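Local coordinates for EF0056 (Enterococcus faecalis, PDB 6ORI), which is of unknown molecular function but forms part of the N-terminal region of a calcium-binding, immunoglobulin-like enterococcal surface protein linked to biofilms, at residues A[280-284]-A[300-306]; A[293-297]-A[342-346]. One frame throughout, in Å; residues are numbered along the deposited sequence. Where two conformers were deposited one is given.

In the fold
Following the chain, strand 277-284 comes first, then the loop carrying 293-297, edge strand 300-304 and, after an excursion through 318-322, strand 340-348. Interaction 1 pairs 280-284 with 300-306 and closes the loop between these consecutive strands. Interaction 2 starts within that loop, at 293-297, and reaches 342-346, so the two closures cross. Both involve one five-stranded antiparallel sheet, where strands 277-284 and 340-348 are neighbours: Q281 O lies 2.8 Å from V345 N, and H283 N 2.8 Å from R343 O, both probable hydrogen bonds. The F296 ring of interaction 2 also meets the H283 ring of interaction 1, and the loop folds back over the sheet to which both of its flanking strands belong.

Interaction 1 (A[280-284]-A[300-306]); sequences IQMHM and KKVADLA
A classic beta bulge interrupts this antiparallel pairing, in which 300-304 is the edge strand, beside 277-284, of the five-stranded sheet of a domain described as immunoglobulin-like. The short strand axes approach to 4.4 Å, with N-to-C directions 132° apart. At I280, the carbonyl O accepts a hydrogen bond from L305 N (2.8 Å), while I280 CG2 packs on L305 CB at 3.8 Å. Q281 (chi1 m, chi2 t) and D304 form a non-hydrogen-bonded pair; Q281 OE1 accepts from H283 NE2 at 2.9 Å, and Q281 CD lies 3.7 Å from K301 CD. K301 NZ in turn forms a salt bridge with D304 OD1 (2.9 Å). From M282, fully extended (ttt), N donates a hydrogen bond to A303 O (2.9 Å); M282 O accepts from V302 N (2.8 Å) and, weakly, from A303 N (3.5 Å), so two residues face one. V302 accommodates this with phi/psi of -117/-15°, and the register shifts by one. The M282 and A303 side chains lie on one face and, with L305, touch I321 in the separate four-stranded sheet; M282 CB lies 3.8 Å from L305 CD1. H283 (chi1 m) then opposes K301 in a non-hydrogen-bonded pair, CA to CA 4.3 Å, with K301 N over one face of its ring. M284 ends the pairing reciprocally: M284 N donates to K300 O at 2.8 Å, and K300 N donates to M284 O at 3.1 Å.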
ATOM      1  N   ILE A 280      17.210 -10.669   6.457  1.00  6.55           N
ATOM      2  CA  ILE A 280      16.228  -9.602   6.332  1.00  5.45           C
ATOM      3  C   ILE A 280      17.018  -8.315   6.256  1.00  5.28           C
ATOM      4  O   ILE A 280      17.720  -7.959   7.209  1.00  6.83           O
ATOM      5  CB  ILE A 280      15.248  -9.555   7.512  1.00  6.55           C
ATOM      6  CG1 ILE A 280      14.578 -10.914   7.666  1.00  8.68           C
ATOM      7  CG2 ILE A 280      14.215  -8.450   7.299  1.00  8.61           C
ATOM      8  CD1 ILE A 280      13.839 -11.090   8.952  1.00 11.11           C
ATOM      9  N   GLN A 281      16.941  -7.633   5.122  1.00  4.92           N
ATOM     10  CA  GLN A 281      17.656  -6.374   4.913  1.00  4.66           C
ATOM     11  C   GLN A 281      16.719  -5.198   4.988  1.00  5.30           C
ATOM     12  O   GLN A 281      15.597  -5.263   4.493  1.00  5.47           O
ATOM     13  CB  GLN A 281      18.352  -6.317   3.544  1.00  5.79           C
ATOM     14  CG  GLN A 281      19.183  -7.546   3.219  1.00  7.43           C
ATOM     15  CD  GLN A 281      20.024  -7.390   1.967  1.00  8.96           C
ATOM     16  OE1 GLN A 281      19.829  -6.506   1.133  1.00  7.44           O
ATOM     17  NE2 GLN A 281      21.003  -8.274   1.834  1.00  9.73           N
ATOM     18  N   MET A 282      17.188  -4.105   5.571  1.00  3.92           N
ATOM     19  CA  MET A 282      16.476  -2.835   5.538  1.00  4.50           C
ATOM     20  C   MET A 282      17.146  -1.977   4.496  1.00  4.28           C
ATOM     21  O   MET A 282      18.397  -1.833   4.496  1.00  3.65           O
ATOM     22  CB  MET A 282      16.568  -2.143   6.893  1.00  4.53           C
ATOM     23  CG  MET A 282      15.619  -0.986   7.040  1.00  6.15           C
ATOM     24  SD  MET A 282      15.804  -0.296   8.684  1.00  6.45           S
ATOM     25  CE  MET A 282      14.475   0.894   8.661  1.00  6.52           C
ATOM     26  N   HIS A 283      16.358  -1.432   3.575  1.00  3.92           N
ATOM     27  CA  HIS A 283      16.881  -0.504   2.581  1.00  3.52           C
ATOM     28  C   HIS A 283      16.290   0.872   2.764  1.00  3.21           C
ATOM     29  O   HIS A 283      15.100   1.005   3.076  1.00  4.47           O
ATOM     30  CB  HIS A 283      16.555  -0.969   1.160  1.00  4.88           C
ATOM     31  CG  HIS A 283      17.251  -2.229   0.739  1.00  5.07           C
ATOM     32  ND1 HIS A 283      17.277  -2.663  -0.572  1.00  5.21           N
ATOM     33  CD2 HIS A 283      17.955  -3.139   1.447  1.00  5.03           C
ATOM     34  CE1 HIS A 283      17.954  -3.795  -0.644  1.00  4.28           C
ATOM     35  NE2 HIS A 283      18.390  -4.102   0.566  1.00  5.23           N
ATOM     36  N   MET A 284      17.108   1.875   2.510  1.00  4.73           N
ATOM     37  CA  MET A 284      16.676   3.250   2.423  1.00  5.78           C
ATOM     38  C   MET A 284      16.293   3.533   0.986  1.00  6.92           C
ATOM     39  O   MET A 284      17.042   3.189   0.065  1.00  6.27           O
ATOM     40  CB  MET A 284      17.810   4.169   2.856  1.00  6.44           C
ATOM     41  CG  MET A 284      17.433   5.633   2.789  1.00  7.14           C
ATOM     42  SD  MET A 284      18.744   6.767   3.268  1.00  9.38           S
ATOM     43  CE  MET A 284      18.696   6.594   5.042  1.00 10.13           C
ATOM     44  N   LYS A 300      19.410   1.526  -0.980  1.00  7.10           N
ATOM     45  CA  LYS A 300      20.718   1.285  -0.383  1.00  8.77           C
ATOM     46  C   LYS A 300      20.492   0.488   0.895  1.00  7.35           C
ATOM     47  O   LYS A 300      19.600   0.822   1.677  1.00  7.28           O
ATOM     48  CB  LYS A 300      21.397   2.623  -0.069  1.00 10.68           C
ATOM     49  CG  LYS A 300      22.628   2.568   0.793  1.00 24.82           C
ATOM     50  CD  LYS A 300      22.584   3.654   1.865  1.00 66.58           C
ATOM     51  CE  LYS A 300      22.553   5.054   1.265  1.00 47.05           C
ATOM     52  NZ  LYS A 300      22.231   6.079   2.291  1.00 50.10           N
ATOM     53  N   LYS A 301      21.279  -0.555   1.134  1.00  6.89           N
ATOM     54  CA  LYS A 301      21.123  -1.326   2.364  1.00  4.73           C
ATOM     55  C   LYS A 301      21.664  -0.540   3.542  1.00  7.16           C
ATOM     56  O   LYS A 301      22.786  -0.025   3.483  1.00  9.14           O
ATOM     57  CB  LYS A 301      21.832  -2.676   2.280  1.00  8.19           C
ATOM     58  CG  LYS A 301      21.680  -3.491   3.542  1.00  7.14           C
ATOM     59  CD  LYS A 301      22.352  -4.849   3.385  1.00 12.99           C
ATOM     60  CE  LYS A 301      22.287  -5.653   4.643  1.00 14.79           C
ATOM     61  NZ  LYS A 301      23.573  -5.509   5.352  1.00 18.87           N
ATOM     62  N   VAL A 302      20.851  -0.414   4.588  1.00  4.99           N
ATOM     63  CA  VAL A 302      21.242   0.324   5.770  1.00  4.47           C
ATOM     64  C   VAL A 302      21.312  -0.526   7.026  1.00  3.89           C
ATOM     65  O   VAL A 302      21.902  -0.079   8.013  1.00  5.08           O
ATOM     66  CB  VAL A 302      20.335   1.537   6.007  1.00  5.33           C
ATOM     67  CG1 VAL A 302      20.526   2.556   4.895  1.00  7.94           C
ATOM     68  CG2 VAL A 302      18.871   1.140   6.151  1.00  6.20           C
ATOM     69  N   ALA A 303      20.746  -1.721   7.024  1.00  4.13           N
ATOM     70  CA  ALA A 303      20.838  -2.598   8.195  1.00  3.90           C
ATOM     71  C   ALA A 303      20.508  -4.025   7.902  1.00  4.33           C
ATOM     72  O   ALA A 303      19.725  -4.320   6.998  1.00  5.82           O
ATOM     73  CB  ALA A 303      19.918  -2.115   9.296  1.00  6.54           C
ATOM     74  N   ASP A 304      21.102  -4.912   8.686  1.00  4.75           N
ATOM     75  CA  ASP A 304      20.650  -6.287   8.851  1.00  4.82           C
ATOM     76  C   ASP A 304      19.623  -6.286   9.963  1.00  7.06           C
ATOM     77  O   ASP A 304      19.879  -5.716  11.022  1.00  5.99           O
ATOM     78  CB  ASP A 304      21.822  -7.170   9.275  1.00  7.55           C
ATOM     79  CG  ASP A 304      22.876  -7.296   8.206  1.00 11.91           C
ATOM     80  OD1 ASP A 304      22.527  -7.639   7.051  1.00 14.30           O
ATOM     81  OD2 ASP A 304      24.058  -7.053   8.530  1.00 18.56           O
ATOM     82  N   LEU A 305      18.483  -6.923   9.736  1.00  5.06           N
ATOM     83  CA  LEU A 305      17.375  -6.982  10.693  1.00  5.30           C
ATOM     84  C   LEU A 305      17.155  -8.373  11.240  1.00  6.74           C
ATOM     85  O   LEU A 305      17.535  -9.378  10.608  1.00  5.92           O
ATOM     86  CB  LEU A 305      16.087  -6.540  10.003  1.00  5.53           C
ATOM     87  CG  LEU A 305      16.100  -5.113   9.464  1.00  6.93           C
ATOM     88  CD1 LEU A 305      14.752  -4.825   8.801  1.00  6.38           C
ATOM     89  CD2 LEU A 305      16.399  -4.072  10.527  1.00  8.55           C
ATOM     90  N   ALA A 306      16.499  -8.451  12.394  1.00  6.87           N
ATOM     91  CA  ALA A 306      16.096  -9.724  12.980  1.00  7.47           C
ATOM     92  C   ALA A 306      14.590  -9.811  13.108  1.00  5.45           C
ATOM     93  O   ALA A 306      13.879  -8.794  13.106  1.00  7.48           O
ATOM     94  CB  ALA A 306      16.720  -9.870  14.349  1.00  7.95           C
TER
HETATM   95  O   HOH W   1      20.448  -9.041   6.249  1.00 12.04           O

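Interaction 2 (A[293-297]-A[342-346]); sequences NVAFE and VRYVL
Here side chains of a beta sheet reach up to a loop, which answers with its main-chain carbonyls and one phenyl ring. There is no backbone pairing: even the nearest CA atoms, those of F296 and R343, stand 9.1 Å apart. Strand 342-346 is extended and central in its sheet, between 239-248 and 277-284, and it meets the loop through R343 and V345, both of whose CA-to-CB bonds point toward 293-297. R343 runs out straight (chi1 and chi2 t) before bending at chi3 (m), which brings its guanidinium edge to the loop carbonyls. R343 NH2 donates to V294 O at 2.7 Å, and R343 NH1 adds weak bonds to V294 O at 3.4 Å and A295 O at 3.3 Å. A water links the pair further, accepting from R343 NH1 and donating to F296 O, 2.8 Å from each. Two residues on, V345 (chi1 t) offers CG2 to F296 CE1 at 3.8 Å; the phenyl, swung to chi1 t, also meets the H283 ring and I241 of strand 239-248.

The loop begins with an Asx turn, N293 OD1 accepting from A295 N at 2.9 Å. V294 (-123/33°) and A295 (-59/157°) then lead into the 3-10 turn that starts at F296. R343 NE forms a salt bridge with D243 on strand 239-248, so a carboxylate balances the buried guanidinium. Its direct hydrogen bonds to the loop go to main-chain oxygens, so the polar part depends on backbone path rather than on the identity of the loop side chains.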
ATOM      1  N   ASN A 293      11.095   7.271  -8.667  1.00  6.80           N
ATOM      2  CA  ASN A 293      11.613   5.947  -8.992  1.00  7.61           C
ATOM      3  C   ASN A 293      11.985   5.266  -7.694  1.00  7.33           C
ATOM      4  O   ASN A 293      12.893   5.740  -6.946  1.00  8.79           O
ATOM      5  CB  ASN A 293      12.837   6.038  -9.907  1.00  9.19           C
ATOM      6  CG  ASN A 293      13.411   4.661 -10.283  1.00  9.34           C
ATOM      7  OD1 ASN A 293      13.649   3.827  -9.423  1.00 12.62           O
ATOM      8  ND2 ASN A 293      13.668   4.453 -11.565  1.00 12.36           N
ATOM      9  N   VAL A 294      11.298   4.165  -7.418  1.00  6.14           N
ATOM     10  CA  VAL A 294      11.566   3.377  -6.233  1.00  8.12           C
ATOM     11  C   VAL A 294      11.894   1.937  -6.645  1.00  8.01           C
ATOM     12  O   VAL A 294      11.619   0.986  -5.918  1.00 11.06           O
ATOM     13  CB  VAL A 294      10.384   3.451  -5.217  1.00  8.91           C
ATOM     14  CG1 VAL A 294      10.239   4.875  -4.686  1.00 11.00           C
ATOM     15  CG2 VAL A 294       9.095   2.982  -5.835  1.00 10.75           C
ATOM     16  N   ALA A 295      12.532   1.767  -7.798  1.00  8.04           N
ATOM     17  CA  ALA A 295      12.998   0.444  -8.205  1.00  7.97           C
ATOM     18  C   ALA A 295      13.962  -0.122  -7.157  1.00  6.00           C
ATOM     19  O   ALA A 295      14.593   0.615  -6.411  1.00  7.75           O
ATOM     20  CB  ALA A 295      13.695   0.524  -9.538  1.00 10.69           C
ATOM     21  N   PHE A 296      14.092  -1.433  -7.137  1.00  6.86           N
ATOM     22  CA  PHE A 296      15.005  -2.085  -6.204  1.00  6.54           C
ATOM     23  C   PHE A 296      16.417  -1.539  -6.334  1.00  6.14           C
ATOM     24  O   PHE A 296      17.124  -1.340  -5.344  1.00  6.26           O
ATOM     25  CB  PHE A 296      15.006  -3.595  -6.460  1.00  6.49           C
ATOM     26  CG  PHE A 296      15.705  -4.392  -5.390  1.00  6.27           C
ATOM     27  CD1 PHE A 296      15.009  -4.850  -4.290  1.00  7.39           C
ATOM     28  CD2 PHE A 296      17.041  -4.695  -5.491  1.00  7.49           C
ATOM     29  CE1 PHE A 296      15.623  -5.593  -3.302  1.00  8.78           C
ATOM     30  CE2 PHE A 296      17.676  -5.445  -4.492  1.00  8.26           C
ATOM     31  CZ  PHE A 296      16.963  -5.886  -3.408  1.00  7.55           C
ATOM     32  N   GLU A 297      16.882  -1.324  -7.559  0.59  6.68           N
ATOM     33  CA  GLU A 297      18.267  -0.893  -7.749  0.59  6.77           C
ATOM     34  C   GLU A 297      18.554   0.445  -7.076  0.59  7.33           C
ATOM     35  O   GLU A 297      19.700   0.736  -6.747  0.59  8.60           O
ATOM     36  CB  GLU A 297      18.626  -0.807  -9.235  0.59  7.48           C
ATOM     37  CG  GLU A 297      17.868   0.256  -9.994  0.59  8.03           C
ATOM     38  CD  GLU A 297      18.458   0.487 -11.353  0.59 12.25           C
ATOM     39  OE1 GLU A 297      19.522   1.140 -11.446  0.59 18.44           O
ATOM     40  OE2 GLU A 297      17.865  -0.006 -12.322  0.59 10.48           O
ATOM     41  N   VAL A 342       9.989   2.839   3.357  1.00  4.60           N
ATOM     42  CA  VAL A 342      10.903   1.988   4.126  1.00  4.29           C
ATOM     43  C   VAL A 342      10.781   0.627   3.491  1.00  5.13           C
ATOM     44  O   VAL A 342       9.683   0.103   3.374  1.00  6.12           O
ATOM     45  CB  VAL A 342      10.481   1.940   5.610  1.00  4.79           C
ATOM     46  CG1 VAL A 342      11.410   1.037   6.416  1.00  6.77           C
ATOM     47  CG2 VAL A 342      10.462   3.360   6.201  1.00  7.27           C
ATOM     48  N   ARG A 343      11.898   0.051   3.074  1.00  4.54           N
ATOM     49  CA  ARG A 343      11.872  -1.211   2.347  1.00  4.34           C
ATOM     50  C   ARG A 343      12.497  -2.330   3.175  1.00  3.39           C
ATOM     51  O   ARG A 343      13.617  -2.180   3.706  1.00  4.46           O
ATOM     52  CB  ARG A 343      12.588  -1.044   1.001  1.00  5.75           C
ATOM     53  CG  ARG A 343      12.792  -2.361   0.275  1.00  5.28           C
ATOM     54  CD  ARG A 343      13.206  -2.108  -1.151  1.00  6.22           C
ATOM     55  NE  ARG A 343      12.128  -1.443  -1.876  1.00  6.76           N
ATOM     56  CZ  ARG A 343      12.273  -0.653  -2.935  1.00  7.25           C
ATOM     57  NH1 ARG A 343      13.467  -0.395  -3.425  1.00  8.18           N
ATOM     58  NH2 ARG A 343      11.203  -0.089  -3.486  1.00  9.95           N
ATOM     59  N   TYR A 344      11.801  -3.462   3.253  1.00  3.51           N
ATOM     60  CA  TYR A 344      12.307  -4.663   3.890  1.00  3.76           C
ATOM     61  C   TYR A 344      12.434  -5.765   2.859  1.00  3.66           C
ATOM     62  O   TYR A 344      11.509  -6.016   2.052  1.00  6.79           O
ATOM     63  CB  TYR A 344      11.371  -5.094   5.021  1.00  6.11           C
ATOM     64  CG  TYR A 344      11.164  -4.022   6.053  1.00  5.11           C
ATOM     65  CD1 TYR A 344      12.191  -3.667   6.918  1.00  7.01           C
ATOM     66  CD2 TYR A 344       9.944  -3.384   6.196  1.00  6.08           C
ATOM     67  CE1 TYR A 344      12.039  -2.710   7.846  1.00  7.48           C
ATOM     68  CE2 TYR A 344       9.774  -2.395   7.150  1.00  6.05           C
ATOM     69  CZ  TYR A 344      10.818  -2.082   7.982  1.00  4.20           C
ATOM     70  OH  TYR A 344      10.740  -1.130   8.954  1.00  6.67           O
ATOM     71  N   VAL A 345      13.589  -6.413   2.839  1.00  3.96           N
ATOM     72  CA  VAL A 345      13.881  -7.486   1.902  1.00  4.01           C
ATOM     73  C   VAL A 345      13.945  -8.807   2.675  1.00  3.69           C
ATOM     74  O   VAL A 345      14.868  -9.014   3.469  1.00  4.88           O
ATOM     75  CB  VAL A 345      15.204  -7.220   1.186  1.00  4.67           C
ATOM     76  CG1 VAL A 345      15.501  -8.325   0.210  1.00  6.81           C
ATOM     77  CG2 VAL A 345      15.201  -5.866   0.485  1.00  6.34           C
ATOM     78  N   LEU A 346      12.979  -9.685   2.442  1.00  3.96           N
ATOM     79  CA  LEU A 346      12.867 -10.962   3.149  1.00  4.99           C
ATOM     80  C   LEU A 346      13.424 -12.025   2.238  1.00  4.60           C
ATOM     81  O   LEU A 346      12.742 -12.482   1.332  1.00  5.91           O
ATOM     82  CB  LEU A 346      11.396 -11.280   3.469  1.00  6.29           C
ATOM     83  CG  LEU A 346      10.554 -10.174   4.121  1.00  8.75           C
ATOM     84  CD1 LEU A 346       9.138 -10.641   4.356  1.00  9.66           C
ATOM     85  CD2 LEU A 346      11.161  -9.755   5.427  1.00 12.15           C
TER
HETATM   86  O   HOH W   2      16.073  -1.288  -2.743  1.00  7.41           O